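Local coordinates for protein SAP-like pentraxin (Limulus polyphemus, PDB 3FLP) that probably acts as a calcium-dependent, sugar-binding invertebrate lectin of the pentraxin family, assembling into doubly stacked heptameric rings with two calcium ions per subunit, at residues Phe19-Arg32 with His132-Gln144. Residues are numbered along the deposited sequence; the frame is centred on the assembly and turned at random.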
ATOM      1  N   PHE A  19     -33.353  36.473 -27.277  1.00 16.01           N
ATOM      2  CA  PHE A  19     -33.411  35.022 -27.449  1.00 14.69           C
ATOM      3  C   PHE A  19     -32.197  34.339 -26.804  1.00 13.37           C
ATOM      4  O   PHE A  19     -31.194  34.071 -27.468  1.00 12.53           O
ATOM      5  CB  PHE A  19     -33.459  34.652 -28.942  1.00 14.71           C
ATOM      6  CG  PHE A  19     -34.590  35.296 -29.704  1.00 15.86           C
ATOM      7  CD1 PHE A  19     -34.452  36.579 -30.234  1.00 17.32           C
ATOM      8  CD2 PHE A  19     -35.791  34.617 -29.897  1.00 15.84           C
ATOM      9  CE1 PHE A  19     -35.499  37.174 -30.950  1.00 17.95           C
ATOM     10  CE2 PHE A  19     -36.842  35.201 -30.607  1.00 15.92           C
ATOM     11  CZ  PHE A  19     -36.698  36.481 -31.133  1.00 16.77           C
ATOM     12  N   PRO A  20     -32.266  34.053 -25.497  1.00 13.00           N
ATOM     13  CA  PRO A  20     -31.114  33.397 -24.867  1.00 12.26           C
ATOM     14  C   PRO A  20     -30.765  32.091 -25.586  1.00 11.14           C
ATOM     15  O   PRO A  20     -31.643  31.274 -25.865  1.00 10.45           O
ATOM     16  CB  PRO A  20     -31.576  33.190 -23.420  1.00 13.64           C
ATOM     17  CG  PRO A  20     -33.081  33.156 -23.533  1.00 14.27           C
ATOM     18  CD  PRO A  20     -33.366  34.235 -24.537  1.00 11.89           C
ATOM     19  N   HIS A  21     -29.488  31.905 -25.901  1.00  8.79           N
ATOM     20  CA  HIS A  21     -29.067  30.698 -26.601  1.00  8.63           C
ATOM     21  C   HIS A  21     -27.561  30.495 -26.585  1.00  7.99           C
ATOM     22  O   HIS A  21     -26.796  31.365 -26.179  1.00  9.14           O
ATOM     23  CB  HIS A  21     -29.504  30.747 -28.072  1.00  6.95           C
ATOM     24  CG  HIS A  21     -28.715  31.716 -28.903  1.00  7.66           C
ATOM     25  ND1 HIS A  21     -28.886  33.083 -28.823  1.00  9.11           N
ATOM     26  CD2 HIS A  21     -27.738  31.515 -29.822  1.00  8.18           C
ATOM     27  CE1 HIS A  21     -28.053  33.681 -29.658  1.00  8.94           C
ATOM     28  NE2 HIS A  21     -27.346  32.752 -30.277  1.00  9.53           N
ATOM     29  N   LEU A  22     -27.155  29.324 -27.055  1.00  8.29           N
ATOM     30  CA  LEU A  22     -25.753  28.968 -27.176  1.00  7.87           C
ATOM     31  C   LEU A  22     -25.579  28.570 -28.638  1.00  7.96           C
ATOM     32  O   LEU A  22     -26.504  28.033 -29.250  1.00  6.09           O
ATOM     33  CB  LEU A  22     -25.405  27.755 -26.309  1.00  6.79           C
ATOM     34  CG  LEU A  22     -25.759  27.721 -24.823  1.00  6.96           C
ATOM     35  CD1 LEU A  22     -25.132  26.469 -24.194  1.00  5.42           C
ATOM     36  CD2 LEU A  22     -25.242  28.966 -24.139  1.00  5.88           C
ATOM     37  N   ARG A  23     -24.407  28.842 -29.198  1.00  7.91           N
ATOM     38  CA  ARG A  23     -24.115  28.452 -30.571  1.00  7.47           C
ATOM     39  C   ARG A  23     -22.697  27.908 -30.556  1.00  6.92           C
ATOM     40  O   ARG A  23     -21.755  28.618 -30.191  1.00  5.38           O
ATOM     41  CB  ARG A  23     -24.199  29.641 -31.535  1.00  7.14           C
ATOM     42  CG  ARG A  23     -24.037  29.224 -33.007  1.00  8.99           C
ATOM     43  CD  ARG A  23     -24.049  30.417 -33.967  1.00 10.10           C
ATOM     44  NE  ARG A  23     -22.787  31.153 -33.931  1.00 13.38           N
ATOM     45  CZ  ARG A  23     -22.661  32.417 -33.543  1.00 14.66           C
ATOM     46  NH1 ARG A  23     -23.723  33.107 -33.152  1.00 16.85           N
ATOM     47  NH2 ARG A  23     -21.469  32.993 -33.536  1.00 16.06           N
ATOM     48  N   PHE A  24     -22.535  26.647 -30.933  1.00  5.97           N
ATOM     49  CA  PHE A  24     -21.203  26.069 -30.938  1.00  6.43           C
ATOM     50  C   PHE A  24     -20.359  26.647 -32.058  1.00  6.52           C
ATOM     51  O   PHE A  24     -20.821  26.802 -33.189  1.00  6.18           O
ATOM     52  CB  PHE A  24     -21.285  24.550 -31.017  1.00  4.67           C
ATOM     53  CG  PHE A  24     -21.717  23.920 -29.728  1.00  5.35           C
ATOM     54  CD1 PHE A  24     -23.058  23.909 -29.360  1.00  5.23           C
ATOM     55  CD2 PHE A  24     -20.774  23.402 -28.844  1.00  7.12           C
ATOM     56  CE1 PHE A  24     -23.461  23.390 -28.123  1.00  7.74           C
ATOM     57  CE2 PHE A  24     -21.166  22.879 -27.598  1.00  8.06           C
ATOM     58  CZ  PHE A  24     -22.514  22.877 -27.241  1.00  7.98           C
ATOM     59  N   MET A  25     -19.122  26.988 -31.715  1.00  8.26           N
ATOM     60  CA  MET A  25     -18.184  27.592 -32.652  1.00  9.68           C
ATOM     61  C   MET A  25     -17.788  26.701 -33.822  1.00  9.83           C
ATOM     62  O   MET A  25     -17.596  27.190 -34.924  1.00 10.59           O
ATOM     63  CB  MET A  25     -16.926  28.043 -31.904  1.00 10.77           C
ATOM     64  CG  MET A  25     -17.175  29.123 -30.855  1.00 13.86           C
ATOM     65  SD  MET A  25     -17.767  30.665 -31.600  1.00 19.59           S
ATOM     66  CE  MET A  25     -16.254  31.273 -32.327  1.00 16.66           C
ATOM     67  N   GLN A  26     -17.670  25.398 -33.584  1.00  8.89           N
ATOM     68  CA  GLN A  26     -17.278  24.472 -34.634  1.00  9.18           C
ATOM     69  C   GLN A  26     -18.482  23.732 -35.208  1.00 10.30           C
ATOM     70  O   GLN A  26     -19.326  23.225 -34.465  1.00 10.44           O
ATOM     71  CB  GLN A  26     -16.248  23.474 -34.078  1.00  9.73           C
ATOM     72  CG  GLN A  26     -15.676  22.496 -35.094  1.00  8.87           C
ATOM     73  CD  GLN A  26     -14.530  21.665 -34.527  1.00  8.58           C
ATOM     74  OE1 GLN A  26     -14.482  21.396 -33.328  1.00 11.04           O
ATOM     75  NE2 GLN A  26     -13.613  21.242 -35.390  1.00  6.57           N
ATOM     76  N   THR A  27     -18.573  23.689 -36.534  1.00  9.72           N
ATOM     77  CA  THR A  27     -19.677  22.987 -37.179  1.00  9.60           C
ATOM     78  C   THR A  27     -19.418  21.486 -37.075  1.00  9.65           C
ATOM     79  O   THR A  27     -18.276  21.047 -36.918  1.00  8.99           O
ATOM     80  CB  THR A  27     -19.819  23.382 -38.671  1.00  9.59           C
ATOM     81  OG1 THR A  27     -18.634  23.014 -39.387  1.00  9.52           O
ATOM     82  CG2 THR A  27     -20.044  24.878 -38.802  1.00  5.75           C
ATOM     83  N   LEU A  28     -20.483  20.700 -37.163  1.00 10.10           N
ATOM     84  CA  LEU A  28     -20.360  19.257 -37.051  1.00 10.64           C
ATOM     85  C   LEU A  28     -19.888  18.615 -38.349  1.00 10.82           C
ATOM     86  O   LEU A  28     -19.971  19.216 -39.422  1.00 10.23           O
ATOM     87  CB  LEU A  28     -21.709  18.649 -36.652  1.00 11.77           C
ATOM     88  CG  LEU A  28     -22.367  19.171 -35.374  1.00 13.47           C
ATOM     89  CD1 LEU A  28     -23.631  18.374 -35.083  1.00 13.26           C
ATOM     90  CD2 LEU A  28     -21.399  19.051 -34.222  1.00 12.93           C
ATOM     91  N   PRO A  29     -19.349  17.391 -38.259  1.00 10.76           N
ATOM     92  CA  PRO A  29     -18.886  16.695 -39.461  1.00 10.58           C
ATOM     93  C   PRO A  29     -20.130  16.015 -40.022  1.00 10.76           C
ATOM     94  O   PRO A  29     -21.200  16.094 -39.414  1.00 10.40           O
ATOM     95  CB  PRO A  29     -17.897  15.679 -38.906  1.00 10.50           C
ATOM     96  CG  PRO A  29     -18.550  15.288 -37.599  1.00 10.66           C
ATOM     97  CD  PRO A  29     -18.988  16.641 -37.040  1.00 10.14           C
ATOM     98  N   ALA A  30     -20.009  15.367 -41.174  1.00 10.48           N
ATOM     99  CA  ALA A  30     -21.146  14.653 -41.743  1.00 11.19           C
ATOM    100  C   ALA A  30     -21.387  13.465 -40.811  1.00 11.48           C
ATOM    101  O   ALA A  30     -20.427  12.853 -40.332  1.00 12.12           O
ATOM    102  CB  ALA A  30     -20.806  14.153 -43.146  1.00 10.49           C
ATOM    103  N   VAL A  31     -22.647  13.142 -40.534  1.00 10.84           N
ATOM    104  CA  VAL A  31     -22.948  12.004 -39.662  1.00 11.00           C
ATOM    105  C   VAL A  31     -24.122  11.207 -40.205  1.00 11.66           C
ATOM    106  O   VAL A  31     -25.012  11.765 -40.853  1.00 10.98           O
ATOM    107  CB  VAL A  31     -23.335  12.445 -38.211  1.00 10.67           C
ATOM    108  CG1 VAL A  31     -22.202  13.252 -37.567  1.00  9.18           C
ATOM    109  CG2 VAL A  31     -24.628  13.258 -38.239  1.00  7.84           C
ATOM    110  N   ARG A  32     -24.124   9.902 -39.956  1.00 11.99           N
ATOM    111  CA  ARG A  32     -25.251   9.097 -40.387  1.00 13.59           C
ATOM    112  C   ARG A  32     -26.029   8.619 -39.167  1.00 12.39           C
ATOM    113  O   ARG A  32     -27.088   8.012 -39.287  1.00 11.33           O
ATOM    114  CB  ARG A  32     -24.818   7.929 -41.284  1.00 18.22           C
ATOM    115  CG  ARG A  32     -23.585   7.166 -40.885  1.00 22.88           C
ATOM    116  CD  ARG A  32     -23.451   5.947 -41.804  1.00 26.89           C
ATOM    117  NE  ARG A  32     -23.202   6.292 -43.206  1.00 28.96           N
ATOM    118  CZ  ARG A  32     -23.475   5.485 -44.234  1.00 30.40           C
ATOM    119  NH1 ARG A  32     -24.018   4.294 -44.024  1.00 30.73           N
ATOM    120  NH2 ARG A  32     -23.182   5.851 -45.472  1.00 28.86           N
ATOM    121  N   HIS A 132     -31.069   8.876 -44.532  1.00 15.25           N
ATOM    122  CA  HIS A 132     -30.580  10.245 -44.532  1.00 17.05           C
ATOM    123  C   HIS A 132     -29.238  10.397 -43.832  1.00 17.40           C
ATOM    124  O   HIS A 132     -28.992   9.792 -42.792  1.00 17.33           O
ATOM    125  CB  HIS A 132     -31.577  11.191 -43.859  1.00 14.35           C
ATOM    126  CG  HIS A 132     -31.118  12.616 -43.828  1.00 14.80           C
ATOM    127  ND1 HIS A 132     -31.040  13.398 -44.962  1.00 16.02           N
ATOM    128  CD2 HIS A 132     -30.687  13.393 -42.806  1.00 14.31           C
ATOM    129  CE1 HIS A 132     -30.583  14.596 -44.640  1.00 14.66           C
ATOM    130  NE2 HIS A 132     -30.362  14.619 -43.337  1.00 15.26           N
ATOM    131  N   GLN A 133     -28.379  11.216 -44.423  1.00 18.82           N
ATOM    132  CA  GLN A 133     -27.071  11.515 -43.865  1.00 19.81           C
ATOM    133  C   GLN A 133     -27.009  13.025 -43.710  1.00 19.13           C
ATOM    134  O   GLN A 133     -27.162  13.759 -44.683  1.00 18.48           O
ATOM    135  CB  GLN A 133     -25.951  11.077 -44.806  1.00 21.49           C
ATOM    136  CG  GLN A 133     -25.745   9.578 -44.886  1.00 27.12           C
ATOM    137  CD  GLN A 133     -24.553   9.214 -45.750  1.00 28.55           C
ATOM    138  OE1 GLN A 133     -23.460   9.769 -45.581  1.00 30.46           O
ATOM    139  NE2 GLN A 133     -24.753   8.280 -46.679  1.00 27.91           N
ATOM    140  N   ILE A 134     -26.801  13.490 -42.487  1.00 18.53           N
ATOM    141  CA  ILE A 134     -26.714  14.923 -42.251  1.00 18.02           C
ATOM    142  C   ILE A 134     -25.432  15.424 -42.909  1.00 17.75           C
ATOM    143  O   ILE A 134     -24.334  14.983 -42.570  1.00 16.95           O
ATOM    144  CB  ILE A 134     -26.702  15.230 -40.734  1.00 17.22           C
ATOM    145  CG1 ILE A 134     -28.007  14.725 -40.108  1.00 16.80           C
ATOM    146  CG2 ILE A 134     -26.536  16.725 -40.499  1.00 15.72           C
ATOM    147  CD1 ILE A 134     -28.046  14.816 -38.607  1.00 15.36           C
ATOM    148  N   SER A 135     -25.577  16.335 -43.864  1.00 17.30           N
ATOM    149  CA  SER A 135     -24.423  16.869 -44.567  1.00 18.35           C
ATOM    150  C   SER A 135     -23.479  17.613 -43.626  1.00 17.46           C
ATOM    151  O   SER A 135     -23.900  18.164 -42.608  1.00 17.56           O
ATOM    152  CB  SER A 135     -24.883  17.779 -45.710  1.00 20.38           C
ATOM    153  OG  SER A 135     -26.046  18.493 -45.343  1.00 23.96           O
ATOM    154  N   ALA A 136     -22.198  17.604 -43.977  1.00 15.63           N
ATOM    155  CA  ALA A 136     -21.153  18.242 -43.191  1.00 16.62           C
ATOM    156  C   ALA A 136     -21.356  19.741 -43.039  1.00 16.12           C
ATOM    157  O   ALA A 136     -21.925  20.393 -43.917  1.00 17.19           O
ATOM    158  CB  ALA A 136     -19.797  17.978 -43.838  1.00 16.30           C
ATOM    159  N   GLY A 137     -20.887  20.283 -41.921  1.00 13.97           N
ATOM    160  CA  GLY A 137     -20.994  21.715 -41.698  1.00 12.09           C
ATOM    161  C   GLY A 137     -22.202  22.202 -40.927  1.00 11.16           C
ATOM    162  O   GLY A 137     -22.537  23.380 -40.990  1.00  9.73           O
ATOM    163  N   GLY A 138     -22.857  21.308 -40.193  1.00 11.10           N
ATOM    164  CA  GLY A 138     -24.028  21.707 -39.431  1.00  9.80           C
ATOM    165  C   GLY A 138     -23.701  22.581 -38.232  1.00 10.04           C
ATOM    166  O   GLY A 138     -22.791  22.275 -37.462  1.00 10.29           O
ATOM    167  N   THR A 139     -24.446  23.674 -38.079  1.00  8.52           N
ATOM    168  CA  THR A 139     -24.268  24.609 -36.974  1.00  7.81           C
ATOM    169  C   THR A 139     -25.247  24.232 -35.869  1.00  7.89           C
ATOM    170  O   THR A 139     -26.445  24.089 -36.120  1.00  6.83           O
ATOM    171  CB  THR A 139     -24.567  26.075 -37.411  1.00  8.17           C
ATOM    172  OG1 THR A 139     -23.587  26.504 -38.363  1.00 10.64           O
ATOM    173  CG2 THR A 139     -24.532  27.015 -36.221  1.00  6.51           C
ATOM    174  N   VAL A 140     -24.742  24.082 -34.647  1.00  7.23           N
ATOM    175  CA  VAL A 140     -25.593  23.716 -33.516  1.00  6.18           C
ATOM    176  C   VAL A 140     -25.944  24.888 -32.600  1.00  7.43           C
ATOM    177  O   VAL A 140     -25.064  25.621 -32.133  1.00  7.00           O
ATOM    178  CB  VAL A 140     -24.934  22.623 -32.629  1.00  6.22           C
ATOM    179  CG1 VAL A 140     -25.804  22.348 -31.401  1.00  2.35           C
ATOM    180  CG2 VAL A 140     -24.741  21.342 -33.426  1.00  5.42           C
ATOM    181  N   VAL A 141     -27.240  25.057 -32.352  1.00  6.16           N
ATOM    182  CA  VAL A 141     -27.731  26.098 -31.454  1.00  6.27           C
ATOM    183  C   VAL A 141     -28.534  25.403 -30.361  1.00  6.05           C
ATOM    184  O   VAL A 141     -29.276  24.457 -30.639  1.00  7.10           O
ATOM    185  CB  VAL A 141     -28.663  27.107 -32.171  1.00  6.09           C
ATOM    186  CG1 VAL A 141     -29.492  27.856 -31.147  1.00  5.40           C
ATOM    187  CG2 VAL A 141     -27.839  28.106 -32.976  1.00  5.97           C
ATOM    188  N   ILE A 142     -28.379  25.862 -29.122  1.00  6.29           N
ATOM    189  CA  ILE A 142     -29.103  25.285 -27.996  1.00  5.03           C
ATOM    190  C   ILE A 142     -30.098  26.295 -27.426  1.00  5.75           C
ATOM    191  O   ILE A 142     -29.753  27.454 -27.197  1.00  4.27           O
ATOM    192  CB  ILE A 142     -28.142  24.867 -26.855  1.00  4.71           C
ATOM    193  CG1 ILE A 142     -27.075  23.899 -27.378  1.00  5.84           C
ATOM    194  CG2 ILE A 142     -28.927  24.214 -25.723  1.00  4.46           C
ATOM    195  CD1 ILE A 142     -27.612  22.582 -27.873  1.00  3.93           C
ATOM    196  N   GLY A 143     -31.334  25.852 -27.206  1.00  6.14           N
ATOM    197  CA  GLY A 143     -32.333  26.730 -26.621  1.00  7.97           C
ATOM    198  C   GLY A 143     -33.243  27.475 -27.578  1.00  9.22           C
ATOM    199  O   GLY A 143     -34.251  28.049 -27.153  1.00  9.69           O
ATOM    200  N   GLN A 144     -32.889  27.485 -28.860  1.00  8.42           N
ATOM    201  CA  GLN A 144     -33.699  28.156 -29.871  1.00  8.05           C
ATOM    202  C   GLN A 144     -33.743  27.275 -31.122  1.00  9.48           C
ATOM    203  O   GLN A 144     -32.890  26.410 -31.307  1.00  9.32           O
ATOM    204  CB  GLN A 144     -33.105  29.529 -30.242  1.00  7.31           C
ATOM    205  CG  GLN A 144     -32.960  30.552 -29.109  1.00  4.64           C
ATOM    206  CD  GLN A 144     -34.297  31.014 -28.521  1.00  4.86           C
ATOM    207  OE1 GLN A 144     -35.335  30.972 -29.181  1.00  7.20           O
ATOM    208  NE2 GLN A 144     -34.265  31.476 -27.284  1.00  3.98           N
TER
HETATM  209  O   HOH W   1     -21.819  24.623 -34.393  1.00  9.07           O
HETATM  210  O   HOH W   2     -23.162  18.114 -39.923  1.00  8.07           O
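Leu-22 and Ile-142 form an antiparallel hydrogen-bonded pair between strands 21-24 and 139-142, whose axes come within 4.6 Å, their N-to-C directions 160° apart. Ile-142 N donates to Leu-22 O at 2.9 Å, Leu-22 N returns a bond to Ile-142 O, and Phe-24 N reaches Val-140 O. Beyond Phe-24 the chain 19-32 bows outward, and a water bridges the gap, giving protons to Phe-24 O and Gln-26 O while accepting one from Val-140 N. Backbone contact resumes where Leu-28 N bonds Gly-138 O and Leu-28 O receives Gly-137 N; Val-31 and Ile-134 then form a single antiparallel bridge. In the pentraxin jelly roll, a sandwich of two antiparallel sheets, these strands lie side by side in one sheet, flanked by 48-55 and 201-204. Their inward face is apolar. The edge of the Phe-24 ring meets Ile-142, CE1 to CG1 at 3.7 Å, and CD1 lies 3.8 Å from Val-140 CG1. Val-140 splits its branches: with CG1 anti to the backbone N (chi1 176°), CG2 is left to meet Leu-28 CD1 at 3.6 Å. Phe-11 of strand 7-11 packs on both Leu-22 and Ile-142. Toward the calcium-binding loop, Gln-144 folds back at chi2, and its NE2 donates almost straight to Pro-20 O, 3.0 Å away at 172°; its amide stands perpendicular to the Phe-19 ring, and the same NE2 also bonds Thr-14. At the outward bow, Gln-26 NE2 donates to Thr-27 O of a neighbouring subunit, whose own Gln-26 NE2 donates back to Thr-27 O.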